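Local coordinates for ornithine carbamoyltransferase, anabolic (Campylobacter jejuni subsp. jejuni, PDB 3TPF), which probably catalyses the reversible transfer of the carbamoyl group from carbamoyl phosphate to L-ornithine, giving L-citrulline and phosphate on the way to arginine, at residues D216-D221 / S250-D255; E55-E60 / A295-L300; A166-F171 / W188-K193. All coordinates share one frame; numbering follows the deposited sequence.

Interaction 1 (D216-D221 / S250-D255); sequences DVVITD and SVANKD
D216 and N253 are brought together by like first torsions: in both, CG lies anti to the carbonyl carbon and beside the backbone N (chi1 of D216, -56°). The CB of D216 starts away from 250-255, and the carboxylate bends back to meet N253, whose CB already points toward 216-221. The setting is the Rossmann-like ornithine-binding domain, where 217-220 is an inner strand of a parallel sheet of order 3-2-1-4-5 and the chain leaving helix 246-251 leads into the edge strand 257-260.

One hydrogen bond crosses between the segments, N253 ND2 to D216 OD1 at 2.8 Å. It is nearly straight, with an N-H...O angle of 169°, and the acceptor lies close to the plane of the amide. The carboxylate is turned differently: ND2 meets OD1 from above its plane, 40° out of it. The same ND2 also bonds OD1 of D214, so a single amide nitrogen serves two aspartates and ties the linker to the chain just ahead of the strand. The backbones lie near each other here, with 5.6 Å from the CA of D216 to the CA of N253.

Further in, the contact becomes apolar. V218 points toward A252, while V217, on the other side of the strand, does not touch 250-255. V218 also packs on L212 of helix 208-212. Backbone bonds join D216 to I257 and V218 to I257 and L259, setting the strand beside 257-260, while the extended 252-253 linker lies against D216 and V218. D221, predicted to bind ornithine, lies farther along this segment and does not touch 250-255. The apolar link itself is slight: V218 CG2 rests 4.2 Å from A252 CB.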
loop_
_atom_site.group_PDB
_atom_site.type_symbol
_atom_site.label_atom_id
_atom_site.label_comp_id
_atom_site.label_asym_id
_atom_site.label_seq_id
_atom_site.Cartn_x
_atom_site.Cartn_y
_atom_site.Cartn_z
ATOM N N ASP B 216 -20.775 -33.584 -11.262
ATOM C CA ASP B 216 -21.290 -32.864 -10.056
ATOM C C ASP B 216 -20.744 -31.481 -9.850
ATOM O O ASP B 216 -21.143 -30.782 -8.965
ATOM C CB ASP B 216 -20.936 -33.591 -8.784
ATOM C CG ASP B 216 -21.420 -34.997 -8.766
ATOM O OD1 ASP B 216 -22.544 -35.274 -9.232
ATOM O OD2 ASP B 216 -20.662 -35.823 -8.242
ATOM N N VAL B 217 -19.756 -31.131 -10.641
ATOM C CA VAL B 217 -19.036 -29.872 -10.490
ATOM C C VAL B 217 -18.761 -29.312 -11.884
ATOM O O VAL B 217 -18.121 -29.975 -12.706
ATOM C CB VAL B 217 -17.720 -30.052 -9.672
ATOM C CG1 VAL B 217 -17.066 -28.718 -9.371
ATOM C CG2 VAL B 217 -17.989 -30.771 -8.355
ATOM N N VAL B 218 -19.314 -28.118 -12.154
ATOM C CA VAL B 218 -19.084 -27.449 -13.432
ATOM C C VAL B 218 -18.289 -26.207 -13.205
ATOM O O VAL B 218 -18.603 -25.377 -12.359
ATOM C CB VAL B 218 -20.379 -27.042 -14.151
ATOM C CG1 VAL B 218 -20.085 -26.330 -15.467
ATOM C CG2 VAL B 218 -21.312 -28.223 -14.378
ATOM N N ILE B 219 -17.191 -26.113 -13.927
ATOM C CA ILE B 219 -16.264 -25.004 -13.733
ATOM C C ILE B 219 -16.111 -24.248 -15.005
ATOM O O ILE B 219 -15.870 -24.846 -16.054
ATOM C CB ILE B 219 -14.873 -25.510 -13.357
ATOM C CG1 ILE B 219 -14.974 -26.398 -12.081
ATOM C CG2 ILE B 219 -13.929 -24.331 -13.266
ATOM C CD1 ILE B 219 -13.641 -26.820 -11.524
ATOM N N THR B 220 -16.207 -22.935 -14.922
ATOM C CA THR B 220 -16.003 -22.143 -16.099
ATOM C C THR B 220 -15.207 -20.932 -15.756
ATOM O O THR B 220 -14.925 -20.655 -14.596
ATOM C CB THR B 220 -17.319 -21.749 -16.751
ATOM O OG1 THR B 220 -17.068 -21.287 -18.075
ATOM C CG2 THR B 220 -18.001 -20.700 -15.982
ATOM N N ASP B 221 -14.814 -20.208 -16.783
ATOM C CA ASP B 221 -13.960 -19.028 -16.613
ATOM C C ASP B 221 -14.096 -18.086 -17.793
ATOM O O ASP B 221 -14.576 -18.469 -18.879
ATOM C CB ASP B 221 -12.500 -19.468 -16.483
ATOM C CG ASP B 221 -11.556 -18.342 -15.995
ATOM O OD1 ASP B 221 -12.016 -17.263 -15.515
ATOM O OD2 ASP B 221 -10.328 -18.563 -16.088
ATOM N N SER B 250 -28.647 -28.188 -16.589
ATOM C CA SER B 250 -29.657 -29.281 -16.652
ATOM C C SER B 250 -29.037 -30.608 -17.042
ATOM O O SER B 250 -29.490 -31.668 -16.610
ATOM C CB SER B 250 -30.772 -28.990 -17.673
ATOM N N VAL B 251 -28.015 -30.543 -17.887
ATOM C CA VAL B 251 -27.355 -31.747 -18.453
ATOM C C VAL B 251 -26.493 -32.440 -17.411
ATOM O O VAL B 251 -26.248 -33.649 -17.441
ATOM C CB VAL B 251 -26.499 -31.366 -19.673
ATOM C CG1 VAL B 251 -25.840 -32.583 -20.276
ATOM C CG2 VAL B 251 -27.352 -30.632 -20.689
ATOM N N ALA B 252 -25.997 -31.636 -16.495
ATOM C CA ALA B 252 -25.204 -32.150 -15.411
ATOM C C ALA B 252 -26.126 -32.753 -14.398
ATOM O O ALA B 252 -27.345 -32.610 -14.471
ATOM C CB ALA B 252 -24.400 -31.062 -14.779
ATOM N N ASN B 253 -25.517 -33.431 -13.451
ATOM C CA ASN B 253 -26.258 -34.082 -12.417
ATOM C C ASN B 253 -27.052 -33.120 -11.578
ATOM O O ASN B 253 -26.833 -31.915 -11.574
ATOM C CB ASN B 253 -25.363 -34.890 -11.496
ATOM C CG ASN B 253 -24.684 -35.993 -12.177
ATOM O OD1 ASN B 253 -25.090 -36.477 -13.257
ATOM N ND2 ASN B 253 -23.661 -36.448 -11.530
ATOM N N LYS B 254 -28.004 -33.710 -10.876
ATOM C CA LYS B 254 -28.902 -32.958 -10.048
ATOM C C LYS B 254 -28.039 -32.332 -8.972
ATOM O O LYS B 254 -27.102 -32.956 -8.488
ATOM C CB LYS B 254 -29.968 -33.860 -9.452
ATOM C CG LYS B 254 -30.593 -33.299 -8.190
ATOM C CD LYS B 254 -31.786 -34.100 -7.717
ATOM C CE LYS B 254 -32.491 -33.341 -6.619
ATOM N NZ LYS B 254 -33.291 -34.364 -5.909
ATOM N N ASP B 255 -28.362 -31.095 -8.634
ATOM C CA ASP B 255 -27.705 -30.358 -7.542
ATOM C C ASP B 255 -26.208 -30.074 -7.729
ATOM O O ASP B 255 -25.487 -29.701 -6.765
ATOM C CB ASP B 255 -27.929 -31.082 -6.214
ATOM C CG ASP B 255 -29.370 -31.019 -5.769
ATOM O OD1 ASP B 255 -29.980 -29.917 -5.854
ATOM O OD2 ASP B 255 -29.880 -32.056 -5.333
#

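Interaction 2 (E55-E60 / A295-L300); sequences ELAITE and ALLCFL
L297 reaches between A57 and I58 with a single methyl. Its CD1 lies 3.9 Å from I58 CD1 and 4.2 Å from A57 CB, and the same carbon comes within 4.0 Å of the backbone N of I58, so it rests against the helix surface as well as its side chains. In I58, CG1 is anti to the backbone N (chi1 -168°), and a bend at the second torsion (chi2 81°) turns CD1 to L297, which it crosses at about a right angle. The helix backbones stay farther apart, 7.7 Å between the CA atoms of I58 and L297.

Around this core, I117 of strand 116-118 and L34 press on L297, and A57 also touches V293 and K294 one turn back along the partner helix. Farther from the methyls, E60 forms a salt bridge to the same K294. E55 and L56 also pack on L66 of the second subunit, and L56 touches L290.

The C-terminal helix 279-302 thus folds back onto the carbamoyl phosphate domain and meets helix 48-60, whose start holds residues predicted to bind that substrate; the side chain of A57 is about 8 Å from that of R289, which is also predicted to bind carbamoyl phosphate.

The contact is apolar, so it rests on fit and the exclusion of water; the E60-K294 salt bridge adds a polar tie between the same two helices.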
loop_
_atom_site.group_PDB
_atom_site.type_symbol
_atom_site.label_atom_id
_atom_site.label_comp_id
_atom_site.label_asym_id
_atom_site.label_seq_id
_atom_site.Cartn_x
_atom_site.Cartn_y
_atom_site.Cartn_z
ATOM N N GLU B 55 -2.993 -11.153 1.853
ATOM C CA GLU B 55 -2.746 -10.218 2.882
ATOM C C GLU B 55 -3.396 -10.721 4.187
ATOM O O GLU B 55 -2.813 -10.651 5.272
ATOM C CB GLU B 55 -3.195 -8.836 2.488
ATOM C CG GLU B 55 -2.741 -7.800 3.507
ATOM C CD GLU B 55 -2.695 -6.343 3.007
ATOM O OE1 GLU B 55 -2.745 -6.143 1.708
ATOM O OE2 GLU B 55 -2.551 -5.439 3.940
ATOM N N LEU B 56 -4.639 -11.143 4.068
ATOM C CA LEU B 56 -5.347 -11.579 5.220
ATOM C C LEU B 56 -4.812 -12.932 5.674
ATOM O O LEU B 56 -4.798 -13.236 6.888
ATOM C CB LEU B 56 -6.832 -11.642 4.970
ATOM C CG LEU B 56 -7.652 -10.365 4.860
ATOM C CD1 LEU B 56 -9.060 -10.887 4.580
ATOM C CD2 LEU B 56 -7.817 -9.476 6.083
ATOM N N ALA B 57 -4.350 -13.743 4.723
ATOM C CA ALA B 57 -3.848 -15.052 5.134
ATOM C C ALA B 57 -2.694 -14.849 6.132
ATOM O O ALA B 57 -2.755 -15.281 7.316
ATOM C CB ALA B 57 -3.426 -15.873 3.952
ATOM N N ILE B 58 -1.659 -14.132 5.679
ATOM C CA ILE B 58 -0.511 -13.973 6.556
ATOM C C ILE B 58 -0.877 -13.172 7.829
ATOM O O ILE B 58 -0.357 -13.469 8.919
ATOM C CB ILE B 58 0.611 -13.244 5.916
ATOM C CG1 ILE B 58 1.902 -13.337 6.730
ATOM C CG2 ILE B 58 0.112 -11.786 5.669
ATOM C CD1 ILE B 58 2.601 -14.609 6.507
ATOM N N THR B 59 -1.781 -12.187 7.686
ATOM C CA THR B 59 -2.090 -11.298 8.787
ATOM C C THR B 59 -2.710 -12.115 9.913
ATOM O O THR B 59 -2.254 -12.071 11.019
ATOM C CB THR B 59 -2.997 -10.184 8.375
ATOM O OG1 THR B 59 -2.254 -9.319 7.530
ATOM C CG2 THR B 59 -3.400 -9.328 9.523
ATOM N N GLU B 60 -3.717 -12.897 9.561
ATOM C CA GLU B 60 -4.448 -13.696 10.498
ATOM C C GLU B 60 -3.583 -14.743 11.106
ATOM O O GLU B 60 -3.826 -15.210 12.223
ATOM C CB GLU B 60 -5.609 -14.373 9.810
ATOM C CG GLU B 60 -6.726 -13.426 9.427
ATOM C CD GLU B 60 -7.948 -14.132 8.831
ATOM O OE1 GLU B 60 -8.008 -15.410 8.937
ATOM O OE2 GLU B 60 -8.824 -13.406 8.240
ATOM N N ALA B 295 -3.041 -22.425 4.675
ATOM C CA ALA B 295 -2.460 -23.786 4.760
ATOM C C ALA B 295 -1.133 -23.783 4.023
ATOM O O ALA B 295 -0.106 -24.326 4.488
ATOM C CB ALA B 295 -3.388 -24.848 4.161
ATOM N N LEU B 296 -1.173 -23.221 2.837
ATOM C CA LEU B 296 -0.019 -23.263 1.945
ATOM C C LEU B 296 1.173 -22.598 2.605
ATOM O O LEU B 296 2.262 -23.099 2.607
ATOM C CB LEU B 296 -0.375 -22.490 0.635
ATOM C CG LEU B 296 0.601 -22.416 -0.464
ATOM C CD1 LEU B 296 1.110 -23.786 -0.856
ATOM C CD2 LEU B 296 -0.155 -21.809 -1.639
ATOM N N LEU B 297 0.936 -21.408 3.110
ATOM C CA LEU B 297 1.983 -20.692 3.811
ATOM C C LEU B 297 2.457 -21.515 5.056
ATOM O O LEU B 297 3.694 -21.618 5.236
ATOM C CB LEU B 297 1.523 -19.344 4.300
ATOM C CG LEU B 297 1.162 -18.233 3.353
ATOM C CD1 LEU B 297 0.549 -17.123 4.267
ATOM C CD2 LEU B 297 2.323 -17.762 2.479
ATOM N N CYS B 298 1.585 -22.155 5.826
ATOM C CA CYS B 298 2.147 -22.958 6.932
ATOM C C CYS B 298 3.037 -24.059 6.384
ATOM O O CYS B 298 4.033 -24.490 7.016
ATOM C CB CYS B 298 1.076 -23.547 7.891
ATOM S SG CYS B 298 0.039 -22.248 8.654
ATOM N N PHE B 299 2.595 -24.592 5.270
ATOM C CA PHE B 299 3.203 -25.770 4.721
ATOM C C PHE B 299 4.588 -25.430 4.233
ATOM O O PHE B 299 5.534 -26.138 4.560
ATOM C CB PHE B 299 2.384 -26.278 3.593
ATOM C CG PHE B 299 3.066 -27.303 2.755
ATOM C CD1 PHE B 299 3.099 -28.619 3.136
ATOM C CD2 PHE B 299 3.643 -26.959 1.531
ATOM C CE1 PHE B 299 3.745 -29.596 2.355
ATOM C CE2 PHE B 299 4.263 -27.951 0.720
ATOM C CZ PHE B 299 4.316 -29.267 1.140
ATOM N N LEU B 300 4.712 -24.352 3.442
ATOM C CA LEU B 300 6.005 -23.893 2.943
ATOM C C LEU B 300 6.935 -23.473 4.109
ATOM O O LEU B 300 8.156 -23.545 3.976
ATOM C CB LEU B 300 5.894 -22.716 1.976
ATOM C CG LEU B 300 5.202 -22.933 0.631
ATOM C CD1 LEU B 300 4.844 -21.594 0.011
ATOM C CD2 LEU B 300 5.907 -23.886 -0.327
#

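Interaction 3 (A166-F171 / W188-K193); sequences AAILGF and WEFAMK
I168 and F190 make the longer reach of this contact, which illustrates how neighbouring helices of a Rossmann-like sheet pack side by side. At CB, I168 is still distant from the ring, 5.9 Å from F190 CE1. One bond on, CG1 comes to 4.4 Å from F190 CZ, and CD1 lies 4.3 Å from CZ. With chi2 at 167°, CG1 and CD1 therefore run past the ring at nearly equal distance from CZ, CD1 at the ring edge, near its plane, and not over a face, while CG2 heads away from it. I168 also touches K13 and I16 of helix 13-28, and F190 makes a cation-pi interaction with R9, so the pair lies where the N-terminal part of the chain meets this domain.

Closer in, two alanines let the backbones approach. A167 CB lies 3.9 Å from A191 CA and 4.0 Å from A191 CB, and the two CA atoms are 5.3 Å apart, a separation that small side chains allow. The carbonyl of A167 is also bonded by S198 OG, farther along the second helix.

Helix 157-169 ends just beyond this point: G170, with positive phi, turns the chain, and A166 O accepts both G170 N and F171 N from opposite faces of its plane. The chain then enters strand 172-176. Helices 157-169 and 185-198 are thus successive helices of a beta-alpha-beta-alpha-beta run from strand 148-152 to 201-205, with A167 and A191 both resting on I202 of the edge strand.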
loop_
_atom_site.group_PDB
_atom_site.type_symbol
_atom_site.label_atom_id
_atom_site.label_comp_id
_atom_site.label_asym_id
_atom_site.label_seq_id
_atom_site.Cartn_x
_atom_site.Cartn_y
_atom_site.Cartn_z
ATOM N N ALA B 166 -6.545 -32.629 -11.469
ATOM C CA ALA B 166 -7.433 -33.775 -11.708
ATOM C C ALA B 166 -6.583 -35.040 -11.835
ATOM O O ALA B 166 -6.840 -36.092 -11.247
ATOM C CB ALA B 166 -8.210 -33.512 -12.977
ATOM N N ALA B 167 -5.522 -34.842 -12.584
ATOM C CA ALA B 167 -4.599 -35.886 -12.949
ATOM C C ALA B 167 -3.917 -36.455 -11.712
ATOM O O ALA B 167 -3.704 -37.717 -11.612
ATOM C CB ALA B 167 -3.530 -35.337 -13.910
ATOM N N ILE B 168 -3.555 -35.565 -10.802
ATOM C CA ILE B 168 -2.830 -35.993 -9.611
ATOM C C ILE B 168 -3.780 -36.680 -8.669
ATOM O O ILE B 168 -3.498 -37.761 -8.141
ATOM C CB ILE B 168 -2.107 -34.847 -8.892
ATOM C CG1 ILE B 168 -0.966 -34.305 -9.767
ATOM C CG2 ILE B 168 -1.517 -35.357 -7.594
ATOM C CD1 ILE B 168 -0.334 -33.006 -9.366
ATOM N N LEU B 169 -4.955 -36.078 -8.521
ATOM C CA LEU B 169 -5.861 -36.481 -7.458
ATOM C C LEU B 169 -6.635 -37.732 -7.763
ATOM O O LEU B 169 -7.108 -38.413 -6.850
ATOM C CB LEU B 169 -6.788 -35.359 -7.145
ATOM C CG LEU B 169 -6.240 -34.185 -6.287
ATOM C CD1 LEU B 169 -7.413 -33.214 -6.189
ATOM C CD2 LEU B 169 -5.788 -34.537 -4.873
ATOM N N GLY B 170 -6.756 -38.041 -9.054
ATOM C CA GLY B 170 -7.536 -39.204 -9.526
ATOM C C GLY B 170 -8.998 -38.903 -9.902
ATOM O O GLY B 170 -9.856 -39.798 -9.963
ATOM N N PHE B 171 -9.266 -37.650 -10.195
ATOM C CA PHE B 171 -10.606 -37.198 -10.492
ATOM C C PHE B 171 -10.992 -37.615 -11.875
ATOM O O PHE B 171 -10.166 -38.023 -12.692
ATOM C CB PHE B 171 -10.700 -35.658 -10.460
ATOM C CG PHE B 171 -10.778 -35.060 -9.091
ATOM C CD1 PHE B 171 -10.526 -35.816 -7.954
ATOM C CD2 PHE B 171 -11.075 -33.711 -8.950
ATOM C CE1 PHE B 171 -10.570 -35.227 -6.705
ATOM C CE2 PHE B 171 -11.156 -33.141 -7.705
ATOM C CZ PHE B 171 -10.908 -33.899 -6.579
ATOM N N TRP B 188 -0.160 -31.691 -21.301
ATOM C CA TRP B 188 -1.086 -32.798 -21.586
ATOM C C TRP B 188 -0.402 -34.130 -21.346
ATOM O O TRP B 188 -0.976 -35.040 -20.767
ATOM C CB TRP B 188 -1.605 -32.705 -23.021
ATOM C CG TRP B 188 -2.575 -33.785 -23.418
ATOM C CD1 TRP B 188 -2.285 -34.852 -24.198
ATOM C CD2 TRP B 188 -3.988 -33.886 -23.123
ATOM N NE1 TRP B 188 -3.411 -35.600 -24.403
ATOM C CE2 TRP B 188 -4.466 -35.038 -23.749
ATOM C CE3 TRP B 188 -4.882 -33.117 -22.391
ATOM C CZ2 TRP B 188 -5.785 -35.466 -23.654
ATOM C CZ3 TRP B 188 -6.230 -33.540 -22.304
ATOM C CH2 TRP B 188 -6.650 -34.709 -22.922
ATOM N N GLU B 189 0.839 -34.203 -21.772
ATOM C CA GLU B 189 1.622 -35.387 -21.536
ATOM C C GLU B 189 1.774 -35.659 -20.064
ATOM O O GLU B 189 1.667 -36.785 -19.634
ATOM C CB GLU B 189 2.991 -35.348 -22.211
ATOM C CG GLU B 189 3.305 -36.704 -22.800
ATOM C CD GLU B 189 2.172 -37.265 -23.693
ATOM O OE1 GLU B 189 1.556 -38.316 -23.366
ATOM O OE2 GLU B 189 1.879 -36.642 -24.740
ATOM N N PHE B 190 2.042 -34.642 -19.285
ATOM C CA PHE B 190 2.215 -34.848 -17.845
ATOM C C PHE B 190 0.957 -35.471 -17.269
ATOM O O PHE B 190 1.022 -36.339 -16.407
ATOM C CB PHE B 190 2.512 -33.541 -17.145
ATOM C CG PHE B 190 2.353 -33.601 -15.660
ATOM C CD1 PHE B 190 1.123 -33.356 -15.054
ATOM C CD2 PHE B 190 3.429 -33.867 -14.841
ATOM C CE1 PHE B 190 0.977 -33.398 -13.675
ATOM C CE2 PHE B 190 3.278 -33.900 -13.446
ATOM C CZ PHE B 190 2.051 -33.675 -12.879
ATOM N N ALA B 191 -0.183 -34.963 -17.711
ATOM C CA ALA B 191 -1.466 -35.380 -17.191
ATOM C C ALA B 191 -1.733 -36.837 -17.585
ATOM O O ALA B 191 -2.230 -37.643 -16.792
ATOM C CB ALA B 191 -2.562 -34.497 -17.725
HETATM N N MSE B 192 -1.386 -37.181 -18.810
HETATM C CA MSE B 192 -1.581 -38.556 -19.256
HETATM C C MSE B 192 -0.838 -39.481 -18.347
HETATM O O MSE B 192 -1.391 -40.440 -17.821
HETATM C CB MSE B 192 -1.172 -38.751 -20.693
HETATM C CG MSE B 192 -2.132 -38.135 -21.713
HETATM SE SE MSE B 192 -4.060 -38.358 -21.286
HETATM C CE MSE B 192 -4.705 -39.377 -22.864
ATOM N N LYS B 193 0.420 -39.162 -18.111
ATOM C CA LYS B 193 1.274 -39.973 -17.242
ATOM C C LYS B 193 0.731 -40.070 -15.807
ATOM O O LYS B 193 0.675 -41.136 -15.194
ATOM C CB LYS B 193 2.728 -39.457 -17.256
ATOM C CG LYS B 193 3.570 -40.053 -18.411
ATOM C CD LYS B 193 5.033 -39.575 -18.420
#

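How the interactions relate
Interactions 1 and 3 both belong to the ornithine-binding domain, in series along the chain; their centres are 21 Å apart and their nearest atoms about 7 Å. One joins strand 217-220 to the linker leading to its neighbour, the other pairs two helices beside the sheet. Interaction 2 closes a longer loop that encloses both, bringing the C-terminal helix back to the carbamoyl phosphate domain, centred 31 Å from interaction 1 and 27 Å from interaction 3. None touches another. Side-chain distances to predicted site residues are about 8 Å for A57 to R289 and L297 to T127, and about 10 Å for I168 to P126; D221 belongs to 216-221, but the touching pairs of interaction 1 lie away from the site.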